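Local coordinates for double-stranded RNA-binding protein 1 (Arabidopsis thaliana, PDB 3ADG), which binds double-stranded RNA and assists the nuclear enzyme DICER-LIKE 1 in the accurate processing of primary microRNA transcripts into mature microRNAs, at residues S7-Y12 with P19-E24; Y47-G52 with K57-S62. All blocks are in the same frame, centred on the assembly; numbering follows the deposited sequence.

Contact 1. Residues S7-Y12 with P19-E24; sequences SRLQEY and PTPVYE
L9 and Q10, neighbours on the first helix of an alpha-beta-beta-beta-alpha double-stranded RNA-binding fold, meet the chain at P21 and T20 just before the first strand begins. This first double-stranded RNA-binding domain of the protein illustrates how a helix is joined to the chain entering an edge strand partly by apolar contact and partly through a water. L9 supplies the apolar half. Its CB leaves the helix toward the 19-24 segment, and because CG stands anti to the backbone N (chi1 -170°) the branch point itself lands on the proline ring, with L9 CG 3.7 Å from P21 CG. Of the two methyls, CD2 continues along the ring, touching P21 CG at 3.7 Å and passing P21 CB, and then arrives beside the phenol of Y23, where L9 CD2 lies 3.8 Å from Y23 OH. The leucine and the proline run past each other in opposite senses. Both are buried, and the second helix, 56-71, covers L9 through L71, while V40 of the middle strand backs P21. Y23 is also approached by K6 in a cation-pi contact.

The next residue, Q10, faces the more exposed T20. Its chain bends at chi2 (53°), which carries the amide across to the loop, although the modelled placement of the amide nitrogen is doubtful. The polar link runs through a water that donates to Q10 OE1 at 2.8 Å and lies 2.7 Å from T20 OG1.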
ATOM      1  N   SER A   7      -0.403  -7.194   6.075  1.00 28.86           N
ATOM      2  CA  SER A   7       0.060  -7.816   7.321  1.00 28.18           C
ATOM      3  C   SER A   7       1.596  -8.104   7.322  1.00 27.75           C
ATOM      4  O   SER A   7       2.266  -7.899   8.349  1.00 27.62           O
ATOM      5  CB  SER A   7      -0.783  -9.043   7.699  1.00 30.16           C
ATOM      6  OG  SER A   7      -0.755 -10.012   6.678  1.00 30.40           O
ATOM      7  N   ARG A   8       2.159  -8.516   6.174  1.00 27.29           N
ATOM      8  CA  ARG A   8       3.609  -8.827   6.111  1.00 28.51           C
ATOM      9  C   ARG A   8       4.422  -7.544   6.303  1.00 28.99           C
ATOM     10  O   ARG A   8       5.497  -7.543   6.921  1.00 30.34           O
ATOM     11  CB  ARG A   8       3.982  -9.473   4.774  1.00 28.67           C
ATOM     12  CG  ARG A   8       3.535 -10.900   4.654  1.00 30.00           C
ATOM     13  CD  ARG A   8       4.067 -11.455   3.351  1.00 33.09           C
ATOM     14  NE  ARG A   8       3.533 -12.780   3.084  1.00 39.07           N
ATOM     15  CZ  ARG A   8       3.409 -13.259   1.850  1.00 38.45           C
ATOM     16  NH1 ARG A   8       3.831 -12.510   0.822  1.00 38.60           N
ATOM     17  NH2 ARG A   8       2.895 -14.466   1.653  1.00 38.48           N
ATOM     18  N   LEU A   9       3.892  -6.437   5.797  1.00 28.50           N
ATOM     19  CA  LEU A   9       4.593  -5.163   5.917  1.00 29.00           C
ATOM     20  C   LEU A   9       4.494  -4.678   7.363  1.00 29.74           C
ATOM     21  O   LEU A   9       5.460  -4.155   7.915  1.00 28.96           O
ATOM     22  CB  LEU A   9       4.015  -4.120   4.962  1.00 27.78           C
ATOM     23  CG  LEU A   9       4.819  -2.834   4.819  1.00 29.05           C
ATOM     24  CD1 LEU A   9       6.158  -3.147   4.191  1.00 29.08           C
ATOM     25  CD2 LEU A   9       4.015  -1.845   3.958  1.00 30.70           C
ATOM     26  N   GLN A  10       3.324  -4.849   7.982  1.00 29.22           N
ATOM     27  CA  GLN A  10       3.169  -4.489   9.398  1.00 30.56           C
ATOM     28  C   GLN A  10       4.154  -5.268  10.288  1.00 29.95           C
ATOM     29  O   GLN A  10       4.763  -4.724  11.210  1.00 29.62           O
ATOM     30  CB  GLN A  10       1.718  -4.721   9.850  1.00 31.88           C
ATOM     31  CG  GLN A  10       1.540  -4.483  11.327  1.00 37.88           C
ATOM     32  CD  GLN A  10       2.065  -3.128  11.720  1.00 43.78           C
ATOM     33  OE1 GLN A  10       3.067  -3.015  12.419  1.00 52.11           O
ATOM     34  NE2 GLN A  10       1.408  -2.085  11.244  1.00 49.93           N
ATOM     35  N   GLU A  11       4.336  -6.543   9.993  1.00 29.66           N
ATOM     36  CA  GLU A  11       5.246  -7.360  10.782  1.00 30.22           C
ATOM     37  C   GLU A  11       6.685  -6.830  10.628  1.00 30.56           C
ATOM     38  O   GLU A  11       7.450  -6.772  11.612  1.00 29.37           O
ATOM     39  CB  GLU A  11       5.168  -8.801  10.322  1.00 30.78           C
ATOM     40  CG  GLU A  11       3.897  -9.491  10.760  1.00 34.25           C
ATOM     41  CD  GLU A  11       3.830 -10.920  10.266  1.00 37.66           C
ATOM     42  OE1 GLU A  11       4.904 -11.496   9.951  1.00 38.33           O
ATOM     43  OE2 GLU A  11       2.695 -11.456  10.192  1.00 41.13           O
ATOM     44  N   TYR A  12       7.037  -6.491   9.387  1.00 29.71           N
ATOM     45  CA  TYR A  12       8.320  -5.859   9.074  1.00 29.89           C
ATOM     46  C   TYR A  12       8.531  -4.573   9.889  1.00 29.57           C
ATOM     47  O   TYR A  12       9.590  -4.392  10.537  1.00 29.32           O
ATOM     48  CB  TYR A  12       8.431  -5.561   7.575  1.00 30.37           C
ATOM     49  CG  TYR A  12       9.762  -4.896   7.226  1.00 29.96           C
ATOM     50  CD1 TYR A  12      10.839  -5.651   6.749  1.00 32.83           C
ATOM     51  CD2 TYR A  12       9.937  -3.509   7.388  1.00 29.64           C
ATOM     52  CE1 TYR A  12      12.081  -5.041   6.430  1.00 32.71           C
ATOM     53  CE2 TYR A  12      11.161  -2.885   7.074  1.00 32.03           C
ATOM     54  CZ  TYR A  12      12.239  -3.673   6.601  1.00 31.89           C
ATOM     55  OH  TYR A  12      13.457  -3.071   6.295  1.00 33.44           O
ATOM     56  N   PRO A  19       7.207   2.944  12.794  1.00 29.58           N
ATOM     57  CA  PRO A  19       5.755   3.073  12.919  1.00 30.28           C
ATOM     58  C   PRO A  19       4.979   2.201  11.915  1.00 29.70           C
ATOM     59  O   PRO A  19       5.445   1.913  10.793  1.00 29.40           O
ATOM     60  CB  PRO A  19       5.503   4.566  12.633  1.00 30.52           C
ATOM     61  CG  PRO A  19       6.802   5.236  13.015  1.00 31.48           C
ATOM     62  CD  PRO A  19       7.845   4.244  12.519  1.00 29.39           C
ATOM     63  N   THR A  20       3.799   1.770  12.347  1.00 30.25           N
ATOM     64  CA  THR A  20       2.858   1.084  11.463  1.00 29.77           C
ATOM     65  C   THR A  20       2.780   1.819  10.142  1.00 29.87           C
ATOM     66  O   THR A  20       2.629   3.058  10.150  1.00 29.38           O
ATOM     67  CB  THR A  20       1.472   0.995  12.141  1.00 30.52           C
ATOM     68  OG1 THR A  20       1.607   0.221  13.348  1.00 29.34           O
ATOM     69  CG2 THR A  20       0.444   0.333  11.212  1.00 31.46           C
ATOM     70  N   PRO A  21       2.908   1.076   9.007  1.00 30.37           N
ATOM     71  CA  PRO A  21       2.774   1.725   7.696  1.00 29.91           C
ATOM     72  C   PRO A  21       1.447   2.441   7.635  1.00 30.72           C
ATOM     73  O   PRO A  21       0.437   1.915   8.118  1.00 29.81           O
ATOM     74  CB  PRO A  21       2.759   0.553   6.696  1.00 30.61           C
ATOM     75  CG  PRO A  21       3.437  -0.586   7.393  1.00 30.24           C
ATOM     76  CD  PRO A  21       3.191  -0.372   8.890  1.00 29.47           C
ATOM     77  N   VAL A  22       1.448   3.645   7.070  1.00 31.31           N
ATOM     78  CA  VAL A  22       0.215   4.357   6.806  1.00 31.47           C
ATOM     79  C   VAL A  22      -0.067   4.400   5.284  1.00 30.98           C
ATOM     80  O   VAL A  22       0.843   4.466   4.484  1.00 31.18           O
ATOM     81  CB  VAL A  22       0.211   5.789   7.390  1.00 33.35           C
ATOM     82  CG1 VAL A  22       1.190   6.722   6.680  1.00 33.41           C
ATOM     83  CG2 VAL A  22      -1.153   6.360   7.266  1.00 35.78           C
ATOM     84  N   TYR A  23      -1.348   4.416   4.939  1.00 30.52           N
ATOM     85  CA  TYR A  23      -1.799   4.372   3.570  1.00 29.97           C
ATOM     86  C   TYR A  23      -2.527   5.657   3.186  1.00 30.02           C
ATOM     87  O   TYR A  23      -3.460   6.092   3.879  1.00 30.73           O
ATOM     88  CB  TYR A  23      -2.704   3.149   3.359  1.00 29.47           C
ATOM     89  CG  TYR A  23      -1.963   1.864   3.552  1.00 30.87           C
ATOM     90  CD1 TYR A  23      -1.759   1.352   4.831  1.00 29.50           C
ATOM     91  CD2 TYR A  23      -1.409   1.185   2.450  1.00 30.80           C
ATOM     92  CE1 TYR A  23      -1.039   0.158   5.020  1.00 26.54           C
ATOM     93  CE2 TYR A  23      -0.700  -0.007   2.624  1.00 30.56           C
ATOM     94  CZ  TYR A  23      -0.497  -0.494   3.917  1.00 29.54           C
ATOM     95  OH  TYR A  23       0.227  -1.645   4.111  1.00 30.32           O
ATOM     96  N   GLU A  24      -2.095   6.260   2.084  1.00 30.40           N
ATOM     97  CA  GLU A  24      -2.886   7.292   1.423  1.00 31.30           C
ATOM     98  C   GLU A  24      -3.690   6.589   0.318  1.00 32.29           C
ATOM     99  O   GLU A  24      -3.153   5.731  -0.396  1.00 31.53           O
ATOM    100  CB  GLU A  24      -1.981   8.362   0.816  1.00 31.47           C
ATOM    101  CG  GLU A  24      -1.267   9.273   1.795  1.00 32.47           C
ATOM    102  CD  GLU A  24      -0.177  10.076   1.107  1.00 32.89           C
ATOM    103  OE1 GLU A  24       0.564  10.769   1.803  1.00 32.81           O
ATOM    104  OE2 GLU A  24      -0.071   9.989  -0.142  1.00 34.77           O
TER
HETATM  105  O   HOH W   1       3.617  -1.180  14.423  1.00 40.32           O

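Contact 2. Residues Y47-G52 with K57-S62; sequences YNSLPG and KAAEQS
S62 reaches from the second helix to the chain that leaves the third strand, and its hydroxyl receives the backbone N-H of L50. The bond from L50 N to S62 OG is 3.1 Å long with an angle of 154° at the hydrogen, moderately straight. S62 OG is anti to its own backbone N (chi1 172°), a setting that extends it from the helix toward L50. The same oxygen packs against carbon as well: S49 CB is 3.4 Å from S62 OG, and L50 CB lies alongside at 3.7 Å. S49 faces the helix with its methylene, and S49 CB also sits 3.2 Å from A59 O, the carbonyl nearly one turn earlier than S62. Both serines are buried, and the CA atoms of S49 and S62 are 4.8 Å apart.

The next layer holds S49. S49 OG donates instead to its own loop, to L50 O at 2.8 Å, approaching from above the carbonyl plane, 36° out of it; it is also bonded to S38 N. A second tie, from S49 O to Q37 NE2, joins the same residue to the middle strand. One polar side chain thus bridges its own loop and the adjacent strand while its carbon side meets the helix. F53, in the loop connecting the two segments, closes over A58, A59 and S62. Helix 56-71 lies against strand 35-42, A59 touching S38, while strand 45-48, an outermost strand of the sheet, sends Y47 onto A67 and L71 further along that helix.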
ATOM      1  N   TYR A  47       5.894   4.368  -1.151  1.00 29.98           N
ATOM      2  CA  TYR A  47       5.867   3.307  -2.182  1.00 29.48           C
ATOM      3  C   TYR A  47       4.505   3.327  -2.798  1.00 28.77           C
ATOM      4  O   TYR A  47       3.518   3.316  -2.071  1.00 29.20           O
ATOM      5  CB  TYR A  47       6.098   1.938  -1.558  1.00 30.18           C
ATOM      6  CG  TYR A  47       7.334   1.820  -0.689  1.00 29.21           C
ATOM      7  CD1 TYR A  47       7.274   2.089   0.672  1.00 28.19           C
ATOM      8  CD2 TYR A  47       8.567   1.432  -1.239  1.00 30.23           C
ATOM      9  CE1 TYR A  47       8.407   1.970   1.468  1.00 30.41           C
ATOM     10  CE2 TYR A  47       9.699   1.281  -0.442  1.00 31.13           C
ATOM     11  CZ  TYR A  47       9.608   1.568   0.908  1.00 30.59           C
ATOM     12  OH  TYR A  47      10.702   1.428   1.708  1.00 33.81           O
ATOM     13  N   ASN A  48       4.446   3.298  -4.128  1.00 29.39           N
ATOM     14  CA  ASN A  48       3.198   3.483  -4.816  1.00 30.76           C
ATOM     15  C   ASN A  48       2.652   2.178  -5.384  1.00 30.60           C
ATOM     16  O   ASN A  48       3.386   1.390  -5.959  1.00 30.24           O
ATOM     17  CB  ASN A  48       3.367   4.536  -5.900  1.00 31.19           C
ATOM     18  CG  ASN A  48       3.516   5.926  -5.304  1.00 34.03           C
ATOM     19  OD1 ASN A  48       4.631   6.435  -5.102  1.00 37.49           O
ATOM     20  ND2 ASN A  48       2.402   6.514  -4.959  1.00 33.05           N
ATOM     21  N   SER A  49       1.366   1.950  -5.169  1.00 30.68           N
ATOM     22  CA  SER A  49       0.659   0.857  -5.854  1.00 30.58           C
ATOM     23  C   SER A  49       0.554   1.078  -7.366  1.00 30.25           C
ATOM     24  O   SER A  49       0.739   2.200  -7.916  1.00 28.83           O
ATOM     25  CB  SER A  49      -0.761   0.736  -5.296  1.00 30.26           C
ATOM     26  OG  SER A  49      -1.576   1.771  -5.846  1.00 29.61           O
ATOM     27  N   LEU A  50       0.189  -0.014  -8.044  1.00 30.69           N
ATOM     28  CA  LEU A  50      -0.340   0.061  -9.396  1.00 32.06           C
ATOM     29  C   LEU A  50      -1.633   0.912  -9.442  1.00 31.76           C
ATOM     30  O   LEU A  50      -2.320   1.047  -8.422  1.00 31.56           O
ATOM     31  CB  LEU A  50      -0.623  -1.346  -9.906  1.00 31.67           C
ATOM     32  CG  LEU A  50       0.624  -2.146 -10.314  1.00 36.05           C
ATOM     33  CD1 LEU A  50       0.189  -3.469 -10.918  1.00 36.37           C
ATOM     34  CD2 LEU A  50       1.524  -1.353 -11.273  1.00 37.46           C
ATOM     35  N   PRO A  51      -1.965   1.495 -10.617  1.00 31.89           N
ATOM     36  CA  PRO A  51      -3.221   2.254 -10.671  1.00 31.03           C
ATOM     37  C   PRO A  51      -4.398   1.334 -10.965  1.00 30.03           C
ATOM     38  O   PRO A  51      -4.223   0.115 -11.286  1.00 30.63           O
ATOM     39  CB  PRO A  51      -3.001   3.167 -11.896  1.00 31.53           C
ATOM     40  CG  PRO A  51      -2.229   2.286 -12.845  1.00 32.17           C
ATOM     41  CD  PRO A  51      -1.272   1.489 -11.922  1.00 31.90           C
ATOM     42  N   GLY A  52      -5.602   1.891 -10.896  1.00 28.30           N
ATOM     43  CA  GLY A  52      -6.750   1.244 -11.529  1.00 28.74           C
ATOM     44  C   GLY A  52      -7.439   0.146 -10.739  1.00 27.73           C
ATOM     45  O   GLY A  52      -8.144  -0.679 -11.309  1.00 28.18           O
ATOM     46  N   LYS A  57      -8.850  -1.379  -0.548  1.00 24.69           N
ATOM     47  CA  LYS A  57      -8.081  -2.504  -0.021  1.00 26.17           C
ATOM     48  C   LYS A  57      -7.161  -3.124  -1.078  1.00 26.82           C
ATOM     49  O   LYS A  57      -6.009  -3.422  -0.795  1.00 27.19           O
ATOM     50  CB  LYS A  57      -9.015  -3.555   0.578  1.00 26.46           C
ATOM     51  CG  LYS A  57      -9.539  -3.124   1.954  1.00 26.73           C
ATOM     52  CD  LYS A  57     -10.233  -4.237   2.629  1.00 27.30           C
ATOM     53  CE  LYS A  57     -10.879  -3.733   3.925  1.00 29.63           C
ATOM     54  NZ  LYS A  57     -11.477  -4.857   4.650  1.00 28.68           N
ATOM     55  N   ALA A  58      -7.665  -3.307  -2.290  1.00 26.69           N
ATOM     56  CA  ALA A  58      -6.822  -3.856  -3.361  1.00 26.66           C
ATOM     57  C   ALA A  58      -5.596  -2.944  -3.671  1.00 27.32           C
ATOM     58  O   ALA A  58      -4.476  -3.439  -3.883  1.00 27.73           O
ATOM     59  CB  ALA A  58      -7.666  -4.113  -4.628  1.00 25.58           C
ATOM     60  N   ALA A  59      -5.842  -1.628  -3.691  1.00 26.83           N
ATOM     61  CA  ALA A  59      -4.778  -0.634  -3.902  1.00 27.89           C
ATOM     62  C   ALA A  59      -3.750  -0.702  -2.780  1.00 27.80           C
ATOM     63  O   ALA A  59      -2.545  -0.707  -3.050  1.00 27.90           O
ATOM     64  CB  ALA A  59      -5.381   0.783  -4.020  1.00 28.71           C
ATOM     65  N   GLU A  60      -4.227  -0.734  -1.530  1.00 26.74           N
ATOM     66  CA  GLU A  60      -3.345  -0.758  -0.369  1.00 27.41           C
ATOM     67  C   GLU A  60      -2.487  -2.024  -0.406  1.00 27.64           C
ATOM     68  O   GLU A  60      -1.268  -1.957  -0.190  1.00 27.15           O
ATOM     69  CB  GLU A  60      -4.167  -0.683   0.917  1.00 26.74           C
ATOM     70  CG  GLU A  60      -4.843   0.684   1.067  1.00 24.73           C
ATOM     71  CD  GLU A  60      -5.734   0.759   2.312  1.00 26.92           C
ATOM     72  OE1 GLU A  60      -6.113  -0.303   2.832  1.00 27.11           O
ATOM     73  OE2 GLU A  60      -6.031   1.878   2.773  1.00 31.18           O
ATOM     74  N   GLN A  61      -3.115  -3.161  -0.716  1.00 26.84           N
ATOM     75  CA  GLN A  61      -2.371  -4.404  -0.840  1.00 26.59           C
ATOM     76  C   GLN A  61      -1.274  -4.292  -1.905  1.00 27.65           C
ATOM     77  O   GLN A  61      -0.184  -4.828  -1.723  1.00 29.04           O
ATOM     78  CB  GLN A  61      -3.278  -5.573  -1.128  1.00 27.94           C
ATOM     79  CG  GLN A  61      -4.154  -5.910   0.049  1.00 25.02           C
ATOM     80  CD  GLN A  61      -3.427  -6.633   1.192  1.00 28.53           C
ATOM     81  OE1 GLN A  61      -2.217  -6.956   1.098  1.00 27.52           O
ATOM     82  NE2 GLN A  61      -4.175  -6.888   2.292  1.00 27.82           N
ATOM     83  N   SER A  62      -1.579  -3.630  -3.022  1.00 27.07           N
ATOM     84  CA  SER A  62      -0.608  -3.459  -4.123  1.00 27.54           C
ATOM     85  C   SER A  62       0.591  -2.580  -3.654  1.00 27.21           C
ATOM     86  O   SER A  62       1.751  -2.913  -3.932  1.00 27.31           O
ATOM     87  CB  SER A  62      -1.312  -2.869  -5.344  1.00 27.37           C
ATOM     88  OG  SER A  62      -0.378  -2.507  -6.376  1.00 28.08           O
TER

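In the fold
The two contacts come in series along the chain, contact 1 closing before contact 2 opens, and their centres lie about 13 Å apart. Each joins a helix to the chain at one end of an outermost strand of the same three-stranded antiparallel sheet: contact 1 brings helix 5-15 to the start of strand 22-28, contact 2 brings helix 56-71 to the end of strand 45-48. They meet directly where Y23 CE2 packs 3.5 Å from E60 O. K6 adds a further tie, linking Y23 to E60 and Q61. Together they hold both helices on one face of the sheet, the layered scaffold with which double-stranded RNA-binding domains present their RNA-binding surface.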